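Local coordinates for bucandin (Bungarus candidus, PDB 1F94), which is a secreted three-finger krait neurotoxin thought to act presynaptically by enhancing acetylcholine release, though direct evidence for that activity is lacking, at residues Cys3-Cys11 against Asn33-Lys41; Thr22-Ile31 against Ile46-Thr57. All coordinates share one frame; numbering follows the deposited sequence. Where two conformers were deposited one is given.

Contact 1: Cys3-Cys11 against Asn33-Lys41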
loop_
_atom_site.group_PDB
_atom_site.type_symbol
_atom_site.label_atom_id
_atom_site.label_comp_id
_atom_site.label_asym_id
_atom_site.label_seq_id
_atom_site.Cartn_x
_atom_site.Cartn_y
_atom_site.Cartn_z
ATOM N N CYS A 3 6.695 -4.309 3.199
ATOM C CA CYS A 3 5.295 -4.104 3.008
ATOM C C CYS A 3 4.758 -5.174 2.059
ATOM O O CYS A 3 5.512 -5.815 1.341
ATOM C CB CYS A 3 5.011 -2.726 2.344
ATOM S SG CYS A 3 5.593 -1.326 3.316
ATOM N N TYR A 4 3.445 -5.342 2.065
ATOM C CA TYR A 4 2.798 -6.161 1.039
ATOM C C TYR A 4 2.730 -5.408 -0.266
ATOM O O TYR A 4 2.689 -4.168 -0.329
ATOM C CB TYR A 4 1.393 -6.610 1.480
ATOM C CG TYR A 4 1.433 -7.575 2.611
ATOM C CD1 TYR A 4 0.971 -7.266 3.899
ATOM C CD2 TYR A 4 1.964 -8.872 2.420
ATOM C CE1 TYR A 4 1.028 -8.204 4.905
ATOM C CE2 TYR A 4 2.026 -9.808 3.398
ATOM C CZ TYR A 4 1.557 -9.465 4.680
ATOM O OH TYR A 4 1.613 -10.369 5.686
ATOM N N ARG A 5 2.685 -6.185 -1.357
ATOM C CA ARG A 5 2.442 -5.695 -2.689
ATOM C C ARG A 5 1.588 -6.735 -3.428
ATOM O O ARG A 5 1.481 -7.895 -2.996
ATOM C CB ARG A 5 3.677 -5.293 -3.466
ATOM C CG ARG A 5 4.523 -6.414 -3.928
ATOM C CD ARG A 5 5.692 -6.020 -4.818
ATOM N NE ARG A 5 6.242 -7.218 -5.451
ATOM C CZ ARG A 5 5.808 -7.794 -6.585
ATOM N NH1 ARG A 5 4.813 -7.331 -7.328
ATOM N NH2 ARG A 5 6.449 -8.882 -6.980
ATOM N N CYS A 6 1.024 -6.313 -4.544
ATOM C CA CYS A 6 0.133 -7.144 -5.320
ATOM C C CYS A 6 0.727 -7.548 -6.676
ATOM O O CYS A 6 1.366 -6.789 -7.373
ATOM C CB CYS A 6 -1.204 -6.413 -5.568
ATOM S SG CYS A 6 -2.046 -5.837 -4.084
ATOM N N GLY A 7 0.411 -8.778 -7.045
ATOM C CA GLY A 7 0.703 -9.297 -8.371
ATOM C C GLY A 7 -0.455 -10.191 -8.798
ATOM O O GLY A 7 -1.489 -10.281 -8.155
ATOM N N VAL A 8 -0.263 -10.914 -9.887
ATOM C CA VAL A 8 -1.323 -11.823 -10.400
ATOM C C VAL A 8 -1.742 -12.812 -9.382
ATOM O O VAL A 8 -2.870 -13.271 -9.405
ATOM C CB VAL A 8 -0.821 -12.515 -11.719
ATOM C CG1 VAL A 8 0.253 -13.508 -11.450
ATOM C CG2 VAL A 8 -2.022 -13.095 -12.392
ATOM N N SER A 9 -0.839 -13.198 -8.458
ATOM C CA SER A 9 -1.125 -14.232 -7.465
ATOM C C SER A 9 -1.811 -13.698 -6.225
ATOM O O SER A 9 -2.201 -14.505 -5.372
ATOM C CB SER A 9 0.118 -15.001 -7.088
ATOM O OG SER A 9 0.993 -14.148 -6.337
ATOM N N GLY A 10 -1.985 -12.370 -6.125
ATOM C CA GLY A 10 -2.632 -11.771 -4.953
ATOM C C GLY A 10 -1.781 -10.722 -4.329
ATOM O O GLY A 10 -0.742 -10.305 -4.878
ATOM N N CYS A 11 -2.172 -10.307 -3.129
ATOM C CA CYS A 11 -1.578 -9.166 -2.427
ATOM C C CYS A 11 -0.807 -9.585 -1.163
ATOM O O CYS A 11 -0.591 -8.814 -0.267
ATOM C CB CYS A 11 -2.612 -8.108 -2.112
ATOM S SG CYS A 11 -3.349 -7.334 -3.542
ATOM N N ASN A 33 -12.139 -1.885 -7.962
ATOM C CA ASN A 33 -11.652 -2.740 -6.887
ATOM C C ASN A 33 -10.171 -3.062 -7.015
ATOM O O ASN A 33 -9.659 -3.850 -6.212
ATOM C CB ASN A 33 -12.493 -3.983 -6.742
ATOM C CG ASN A 33 -13.953 -3.627 -6.598
ATOM O OD1 ASN A 33 -14.355 -2.822 -5.782
ATOM N ND2 ASN A 33 -14.827 -4.200 -7.411
ATOM N N GLU A 34 -9.432 -2.421 -7.905
ATOM C CA GLU A 34 -7.989 -2.617 -7.974
ATOM C C GLU A 34 -7.324 -2.247 -6.649
ATOM O O GLU A 34 -7.641 -1.234 -6.056
ATOM C CB GLU A 34 -7.393 -1.743 -9.094
ATOM C CG GLU A 34 -5.898 -1.864 -9.179
ATOM C CD GLU A 34 -5.276 -0.942 -10.227
ATOM O OE1 GLU A 34 -6.002 -0.135 -10.834
ATOM O OE2 GLU A 34 -4.060 -1.040 -10.470
ATOM N N ARG A 35 -6.375 -3.088 -6.227
ATOM C CA ARG A 35 -5.562 -2.899 -5.020
ATOM C C ARG A 35 -4.145 -2.566 -5.393
ATOM O O ARG A 35 -3.539 -3.267 -6.180
ATOM C CB ARG A 35 -5.610 -4.187 -4.193
ATOM C CG ARG A 35 -7.017 -4.573 -3.781
ATOM C CD ARG A 35 -6.998 -5.872 -3.020
ATOM N NE ARG A 35 -6.786 -6.961 -3.914
ATOM C CZ ARG A 35 -6.489 -8.236 -3.612
ATOM N NH1 ARG A 35 -6.378 -8.579 -2.326
ATOM N NH2 ARG A 35 -6.320 -9.076 -4.640
ATOM N N TRP A 36 -3.614 -1.475 -4.847
ATOM C CA TRP A 36 -2.257 -1.040 -5.108
ATOM C C TRP A 36 -1.569 -0.855 -3.771
ATOM O O TRP A 36 -1.908 0.037 -3.010
ATOM C CB TRP A 36 -2.235 0.259 -5.913
ATOM C CG TRP A 36 -0.848 0.685 -6.250
ATOM C CD1 TRP A 36 0.245 -0.061 -6.524
ATOM C CD2 TRP A 36 -0.402 2.064 -6.366
ATOM N NE1 TRP A 36 1.342 0.719 -6.787
ATOM C CE2 TRP A 36 0.951 2.035 -6.691
ATOM C CE3 TRP A 36 -1.055 3.290 -6.195
ATOM C CZ2 TRP A 36 1.690 3.212 -6.862
ATOM C CZ3 TRP A 36 -0.311 4.443 -6.362
ATOM C CH2 TRP A 36 1.037 4.405 -6.690
ATOM N N LEU A 37 -0.596 -1.738 -3.478
ATOM C CA LEU A 37 0.063 -1.831 -2.181
ATOM C C LEU A 37 1.569 -1.739 -2.362
ATOM O O LEU A 37 2.134 -2.267 -3.354
ATOM C CB LEU A 37 -0.300 -3.170 -1.488
ATOM C CG LEU A 37 -1.622 -3.179 -0.744
ATOM C CD1 LEU A 37 -2.856 -2.912 -1.566
ATOM C CD2 LEU A 37 -1.735 -4.537 -0.016
ATOM N N GLY A 38 2.290 -1.176 -1.400
ATOM C CA GLY A 38 3.728 -1.193 -1.455
ATOM C C GLY A 38 4.317 -0.290 -0.372
ATOM O O GLY A 38 3.652 0.089 0.557
ATOM N N CYS A 39 5.622 -0.044 -0.527
ATOM C CA CYS A 39 6.408 0.854 0.322
ATOM C C CYS A 39 6.453 2.231 -0.329
ATOM O O CYS A 39 6.514 2.343 -1.584
ATOM C CB CYS A 39 7.854 0.426 0.437
ATOM S SG CYS A 39 8.214 -1.221 1.055
ATOM N N ALA A 40 6.526 3.304 0.456
ATOM C CA ALA A 40 6.647 4.645 -0.136
ATOM C C ALA A 40 7.349 5.582 0.846
ATOM O O ALA A 40 7.263 5.430 2.070
ATOM C CB ALA A 40 5.297 5.229 -0.443
ATOM N N LYS A 41 8.038 6.583 0.284
ATOM C CA LYS A 41 8.596 7.673 1.020
ATOM C C LYS A 41 7.522 8.680 1.477
ATOM O O LYS A 41 7.654 9.265 2.553
ATOM C CB LYS A 41 9.583 8.430 0.168
ATOM C CG LYS A 41 10.456 9.473 0.802
ATOM C CD LYS A 41 11.630 9.877 -0.048
ATOM C CE LYS A 41 11.716 9.188 -1.404
ATOM N NZ LYS A 41 12.500 7.929 -1.376
HETATM O O HOH W 1 0.864 -3.529 -5.359
HETATM O O HOH W 2 -4.429 -11.312 -1.648
#

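Contact 2: Thr22-Ile31 against Ile46-Thr57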
loop_
_atom_site.group_PDB
_atom_site.type_symbol
_atom_site.label_atom_id
_atom_site.label_comp_id
_atom_site.label_asym_id
_atom_site.label_seq_id
_atom_site.Cartn_x
_atom_site.Cartn_y
_atom_site.Cartn_z
ATOM N N THR A 22 9.303 4.990 4.696
ATOM C CA THR A 22 8.875 4.579 6.045
ATOM C C THR A 22 7.363 4.250 6.038
ATOM O O THR A 22 6.906 3.852 7.084
ATOM C CB THR A 22 9.140 5.684 7.046
ATOM O OG1 THR A 22 8.444 6.851 6.468
ATOM C CG2 THR A 22 10.622 5.979 7.155
ATOM N N PHE A 23 6.650 4.338 4.904
ATOM C CA PHE A 23 5.261 3.963 4.834
ATOM C C PHE A 23 5.027 2.710 4.002
ATOM O O PHE A 23 5.688 2.466 2.999
ATOM C CB PHE A 23 4.427 5.037 4.147
ATOM C CG PHE A 23 4.447 6.392 4.865
ATOM C CD1 PHE A 23 3.615 6.598 5.942
ATOM C CD2 PHE A 23 5.303 7.387 4.455
ATOM C CE1 PHE A 23 3.675 7.794 6.601
ATOM C CE2 PHE A 23 5.326 8.591 5.098
ATOM C CZ PHE A 23 4.478 8.790 6.162
ATOM N N CYS A 24 4.012 1.948 4.420
ATOM C CA CYS A 24 3.308 1.045 3.543
ATOM C C CYS A 24 2.008 1.742 3.185
ATOM O O CYS A 24 1.337 2.358 4.034
ATOM C CB CYS A 24 2.955 -0.263 4.210
ATOM S SG CYS A 24 4.306 -1.256 4.872
ATOM N N TYR A 25 1.608 1.637 1.924
ATOM C CA TYR A 25 0.372 2.197 1.416
ATOM C C TYR A 25 -0.579 1.047 1.056
ATOM O O TYR A 25 -0.168 -0.053 0.667
ATOM C CB TYR A 25 0.523 3.196 0.270
ATOM C CG TYR A 25 1.212 2.658 -0.945
ATOM C CD1 TYR A 25 0.468 2.099 -1.994
ATOM C CD2 TYR A 25 2.582 2.691 -1.090
ATOM C CE1 TYR A 25 1.117 1.607 -3.127
ATOM C CE2 TYR A 25 3.221 2.227 -2.188
ATOM C CZ TYR A 25 2.466 1.673 -3.223
ATOM O OH TYR A 25 3.113 1.173 -4.342
ATOM N N LYS A 26 -1.850 1.369 1.093
ATOM C CA LYS A 26 -2.959 0.494 0.656
ATOM C C LYS A 26 -3.935 1.419 -0.050
ATOM O O LYS A 26 -4.779 2.062 0.570
ATOM C CB LYS A 26 -3.635 -0.146 1.855
ATOM C CG LYS A 26 -4.743 -1.089 1.448
ATOM C CD LYS A 26 -5.441 -1.801 2.551
ATOM C CE LYS A 26 -6.204 -1.009 3.565
ATOM N NZ LYS A 26 -6.808 -1.998 4.573
ATOM N N TRP A 27 -3.815 1.417 -1.373
ATOM C CA TRP A 27 -4.542 2.290 -2.278
ATOM C C TRP A 27 -5.585 1.415 -2.979
ATOM O O TRP A 27 -5.235 0.434 -3.645
ATOM C CB TRP A 27 -3.636 3.034 -3.217
ATOM C CG TRP A 27 -4.077 4.004 -4.245
ATOM C CD1 TRP A 27 -4.991 3.808 -5.266
ATOM C CD2 TRP A 27 -3.611 5.362 -4.410
ATOM N NE1 TRP A 27 -5.124 4.961 -6.037
ATOM C CE2 TRP A 27 -4.283 5.935 -5.534
ATOM C CE3 TRP A 27 -2.721 6.211 -3.794
ATOM C CZ2 TRP A 27 -4.072 7.244 -5.964
ATOM C CZ3 TRP A 27 -2.517 7.500 -4.233
ATOM C CH2 TRP A 27 -3.174 8.061 -5.355
ATOM N N LEU A 28 -6.821 1.761 -2.867
ATOM C CA LEU A 28 -7.922 1.003 -3.390
ATOM C C LEU A 28 -8.707 1.875 -4.360
ATOM O O LEU A 28 -9.080 2.986 -4.035
ATOM C CB LEU A 28 -8.862 0.538 -2.274
ATOM C CG LEU A 28 -8.126 -0.191 -1.141
ATOM C CD1 LEU A 28 -9.091 -0.490 0.028
ATOM C CD2 LEU A 28 -7.453 -1.453 -1.593
ATOM N N ASN A 29 -8.988 1.306 -5.554
ATOM C CA ASN A 29 -9.870 1.974 -6.519
ATOM C C ASN A 29 -11.286 1.562 -6.214
ATOM O O ASN A 29 -11.645 0.368 -6.277
ATOM C CB ASN A 29 -9.415 1.608 -7.923
ATOM C CG ASN A 29 -10.189 2.388 -8.966
ATOM O OD1 ASN A 29 -11.420 2.378 -9.019
ATOM N ND2 ASN A 29 -9.460 3.088 -9.811
ATOM N N LYS A 30 -12.115 2.498 -5.846
ATOM C CA LYS A 30 -13.467 2.218 -5.415
ATOM C C LYS A 30 -14.378 1.819 -6.544
ATOM O O LYS A 30 -15.481 1.335 -6.292
ATOM C CB LYS A 30 -14.088 3.464 -4.706
ATOM C CG LYS A 30 -13.365 3.940 -3.473
ATOM C CD LYS A 30 -14.116 5.090 -2.810
ATOM C CE LYS A 30 -13.470 5.556 -1.542
ATOM N NZ LYS A 30 -14.229 6.637 -0.926
ATOM N N ILE A 31 -13.941 2.043 -7.773
ATOM C CA ILE A 31 -14.737 1.754 -8.963
ATOM C C ILE A 31 -14.415 0.374 -9.510
ATOM O O ILE A 31 -15.288 -0.422 -9.874
ATOM C CB ILE A 31 -14.544 2.891 -10.002
ATOM C CG1 ILE A 31 -14.809 4.277 -9.449
ATOM C CG2 ILE A 31 -15.449 2.636 -11.214
ATOM C CD1 ILE A 31 -16.098 4.435 -8.695
ATOM N N ILE A 46 -6.285 9.316 1.452
ATOM C CA ILE A 46 -7.251 9.770 0.439
ATOM C C ILE A 46 -8.575 9.067 0.661
ATOM O O ILE A 46 -8.620 7.852 0.985
ATOM C CB ILE A 46 -6.740 9.479 -1.018
ATOM C CG1 ILE A 46 -5.365 10.037 -1.261
ATOM C CG2 ILE A 46 -7.746 9.926 -2.052
ATOM C CD1 ILE A 46 -4.683 9.523 -2.524
ATOM N N ASP A 47 -9.679 9.798 0.517
ATOM C CA ASP A 47 -11.008 9.190 0.582
ATOM C C ASP A 47 -11.902 9.995 -0.339
ATOM O O ASP A 47 -12.741 10.796 0.085
ATOM C CB ASP A 47 -11.512 9.156 2.003
ATOM C CG ASP A 47 -12.742 8.300 2.250
ATOM O OD1 ASP A 47 -13.395 8.470 3.284
ATOM O OD2 ASP A 47 -13.113 7.388 1.437
ATOM N N THR A 48 -11.869 9.747 -1.627
ATOM C CA THR A 48 -12.617 10.445 -2.649
ATOM C C THR A 48 -13.636 9.545 -3.314
ATOM O O THR A 48 -13.752 8.378 -2.965
ATOM C CB THR A 48 -11.672 11.085 -3.691
ATOM O OG1 THR A 48 -10.995 10.003 -4.274
ATOM C CG2 THR A 48 -10.660 12.029 -3.105
ATOM N N TRP A 49 -14.308 10.045 -4.339
ATOM C CA TRP A 49 -15.310 9.244 -5.004
ATOM C C TRP A 49 -14.693 7.952 -5.567
ATOM O O TRP A 49 -15.382 6.923 -5.648
ATOM C CB TRP A 49 -15.996 10.056 -6.132
ATOM C CG TRP A 49 -15.109 10.281 -7.326
ATOM C CD1 TRP A 49 -14.160 11.238 -7.529
ATOM C CD2 TRP A 49 -15.094 9.485 -8.535
ATOM N NE1 TRP A 49 -13.578 11.099 -8.746
ATOM C CE2 TRP A 49 -14.113 10.042 -9.371
ATOM C CE3 TRP A 49 -15.814 8.375 -8.941
ATOM C CZ2 TRP A 49 -13.824 9.510 -10.609
ATOM C CZ3 TRP A 49 -15.522 7.856 -10.202
ATOM C CH2 TRP A 49 -14.554 8.433 -10.991
ATOM N N ASN A 50 -13.435 7.987 -6.010
ATOM C CA ASN A 50 -12.815 6.880 -6.695
ATOM C C ASN A 50 -11.605 6.237 -5.966
ATOM O O ASN A 50 -11.217 5.120 -6.395
ATOM C CB ASN A 50 -12.351 7.219 -8.116
ATOM C CG ASN A 50 -11.359 8.346 -8.211
ATOM O OD1 ASN A 50 -11.281 9.172 -7.315
ATOM N ND2 ASN A 50 -10.638 8.407 -9.320
ATOM N N VAL A 51 -11.062 6.845 -4.967
ATOM C CA VAL A 51 -9.847 6.379 -4.318
ATOM C C VAL A 51 -9.981 6.367 -2.807
ATOM O O VAL A 51 -10.385 7.345 -2.171
ATOM C CB VAL A 51 -8.599 7.161 -4.738
ATOM C CG1 VAL A 51 -7.353 6.776 -3.965
ATOM C CG2 VAL A 51 -8.376 7.009 -6.265
ATOM N N TYR A 52 -9.531 5.278 -2.219
ATOM C CA TYR A 52 -9.257 5.183 -0.777
ATOM C C TYR A 52 -7.765 4.879 -0.654
ATOM O O TYR A 52 -7.292 3.911 -1.247
ATOM C CB TYR A 52 -10.063 4.057 -0.158
ATOM C CG TYR A 52 -9.730 3.804 1.275
ATOM C CD1 TYR A 52 -10.369 4.488 2.249
ATOM C CD2 TYR A 52 -8.759 2.869 1.634
ATOM C CE1 TYR A 52 -10.052 4.242 3.595
ATOM C CE2 TYR A 52 -8.419 2.655 2.942
ATOM C CZ TYR A 52 -9.074 3.366 3.916
ATOM O OH TYR A 52 -8.722 3.078 5.207
ATOM N N ASN A 53 -7.043 5.616 0.164
ATOM C CA ASN A 53 -5.659 5.237 0.426
ATOM C C ASN A 53 -5.417 5.416 1.921
ATOM O O ASN A 53 -5.684 6.482 2.470
ATOM C CB ASN A 53 -4.662 6.085 -0.358
ATOM C CG ASN A 53 -3.227 5.631 -0.159
ATOM O OD1 ASN A 53 -2.887 4.477 -0.389
ATOM N ND2 ASN A 53 -2.413 6.555 0.299
ATOM N N LYS A 54 -4.789 4.407 2.488
ATOM C CA LYS A 54 -4.399 4.358 3.897
ATOM C C LYS A 54 -2.902 4.193 3.984
ATOM O O LYS A 54 -2.304 3.440 3.193
ATOM C CB LYS A 54 -5.119 3.230 4.603
ATOM C CG LYS A 54 -4.829 3.074 6.054
ATOM C CD LYS A 54 -5.544 2.095 6.926
ATOM C CE LYS A 54 -4.973 2.117 8.324
ATOM N NZ LYS A 54 -5.146 3.405 9.081
ATOM N N CYS A 55 -2.318 4.831 4.973
ATOM C CA CYS A 55 -0.893 4.829 5.233
ATOM C C CYS A 55 -0.566 4.229 6.595
ATOM O O CYS A 55 -1.269 4.496 7.557
ATOM C CB CYS A 55 -0.373 6.322 5.211
ATOM S SG CYS A 55 -0.761 7.178 3.674
ATOM N N CYS A 56 0.505 3.460 6.687
ATOM C CA CYS A 56 0.913 2.902 7.987
ATOM C C CYS A 56 2.391 2.758 7.994
ATOM O O CYS A 56 3.051 2.768 6.924
ATOM C CB CYS A 56 0.164 1.609 8.303
ATOM S SG CYS A 56 0.357 0.281 7.094
ATOM N N THR A 57 3.045 2.636 9.161
ATOM C CA THR A 57 4.497 2.737 9.281
ATOM C C THR A 57 5.178 1.566 9.968
ATOM O O THR A 57 6.317 1.710 10.428
ATOM C CB THR A 57 4.905 4.051 9.987
ATOM O OG1 THR A 57 4.350 4.088 11.301
ATOM C CG2 THR A 57 4.423 5.254 9.230
HETATM O O HOH W 3 8.387 3.172 9.264
HETATM O O HOH W 4 -1.366 1.115 4.474
HETATM O O HOH W 5 -10.839 5.828 -11.314
#

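Contact 1: Cys3-Cys11 against Asn33-Lys41
Cys-11 SG sits over one face of the Arg-35 guanidinium, above its centre and 3.3 Å from CZ, so the flat cation lies against the Cys-6–Cys-11 disulfide. The Arg-35 chain bends at chi3 (-75°), which lays the guanidinium along this sulfur. At the other half of the disulfide, Cys-6 SG lies 3.6 Å from Arg-35 O and 3.9 Å from Leu-37 CD1. Leu-37 splays its two methyls: CD1 goes to that sulfur, while CD2 packs 4.0 Å from Tyr-4 CB and also nears Cys-11 CB. Of the Tyr-4 side chain, CB makes this contact, and the ring leads away.

No direct hydrogen bond joins the strands, which run at 141° to each other. Tyr-4 O approaches Gly-38 N at a poor angle, and Gly-38 CA makes a CA-H...O contact with it. Water 1 instead accepts from both Cys-6 N and Leu-37 N, bridging the backbones. Further along, Cys-3 SG meets Cys-39 SG at 3.5 Å without bonding; their disulfides, to Cys-24 and Cys-17, belong to the common three-finger core. Cys-6–Cys-11 is the extra first-finger disulfide of non-conventional three-finger toxins, here leaning on the edge of the second finger.

Contact 2: Thr22-Ile31 against Ile46-Thr57
Leu-28 and Tyr-52 form a hydrogen-bonded pair in the antiparallel sheet of the three-finger fold, where strand 23-29 of the second finger runs beside strand 51-56 of the third. Paired backbone bonds recur at Cys-24/Cys-56, Lys-26/Lys-54 and Leu-28/Tyr-52; the straightest is Tyr-52 N to Leu-28 O, at 175°. Water 4 adds to this regular pairing, donating to Cys-24 O and Lys-54 O, carbonyls already bonded in the sheet.

Side chains pack closely around Trp-27, described here in one of its two conformers. With CG anti to the backbone N (chi1 -179°), its indole lies across the third finger, and Val-51 CG1 makes a CH-pi contact over one face, 3.7 Å from the centroid of the five-membered ring. The six-membered ring reaches Ile-46 instead, Trp-27 CZ3 to Ile-46 CD1 being 3.4 Å. Asn-53 slants past the indole, its amide plane turned 50° from the ring, with OD1 3.3 Å from Trp-27 CB; its ND2 is bonded to Thr-44 O. Trp-36 meets the same indole edge-to-face. On the other face of the sheet, Leu-28 and Tyr-52 lie side by side, pointing the same way, with Leu-28 CD1 3.7 Å from Tyr-52 CD2.

The Thr-22/Thr-57 end is looser: water 3 donates to both Thr-22 O and Thr-57 O, and Phe-23 CD1 rests 3.6 Å from Thr-57 CG2. The fingertips are solvent-exposed but held by Lys-30. There Ile-31 CG1 leans obliquely on the Trp-49 ring, whose one face is covered by Asn-50 CB. Asn-29 OD1 accepts from Ile-31 N in an Asx turn. Lys-30, extended beyond CG, crosses Asp-47 at about a right angle. Its ammonium is gripped twice: NZ donates to Asp-47 OD2 in a salt bridge and to Thr-48 O, each at 2.7 Å.

Contacts 1 and 2 lie with their centres about 11 Å apart, and both reach the four-stranded sheet, contact 1 through strand 35-40 alone, which borders strand 23-29 of contact 2. Backbone pairing joins them: Trp-36 N lies 2.8 Å from Trp-27 O, a probable hydrogen bond. Trp-36 NE1 also packs 3.1 Å from Tyr-25 OH. A covalent tie, Cys-3 SG to Cys-24 SG at 2.0 Å, fixes the first finger to the second. Strand 35-40 therefore meets the first finger through contact 1 while pairing with strand 23-29, whose other edge carries the third finger in contact 2. The four segments alternate along the chain; sheet pairing and the disulfide join the fingers.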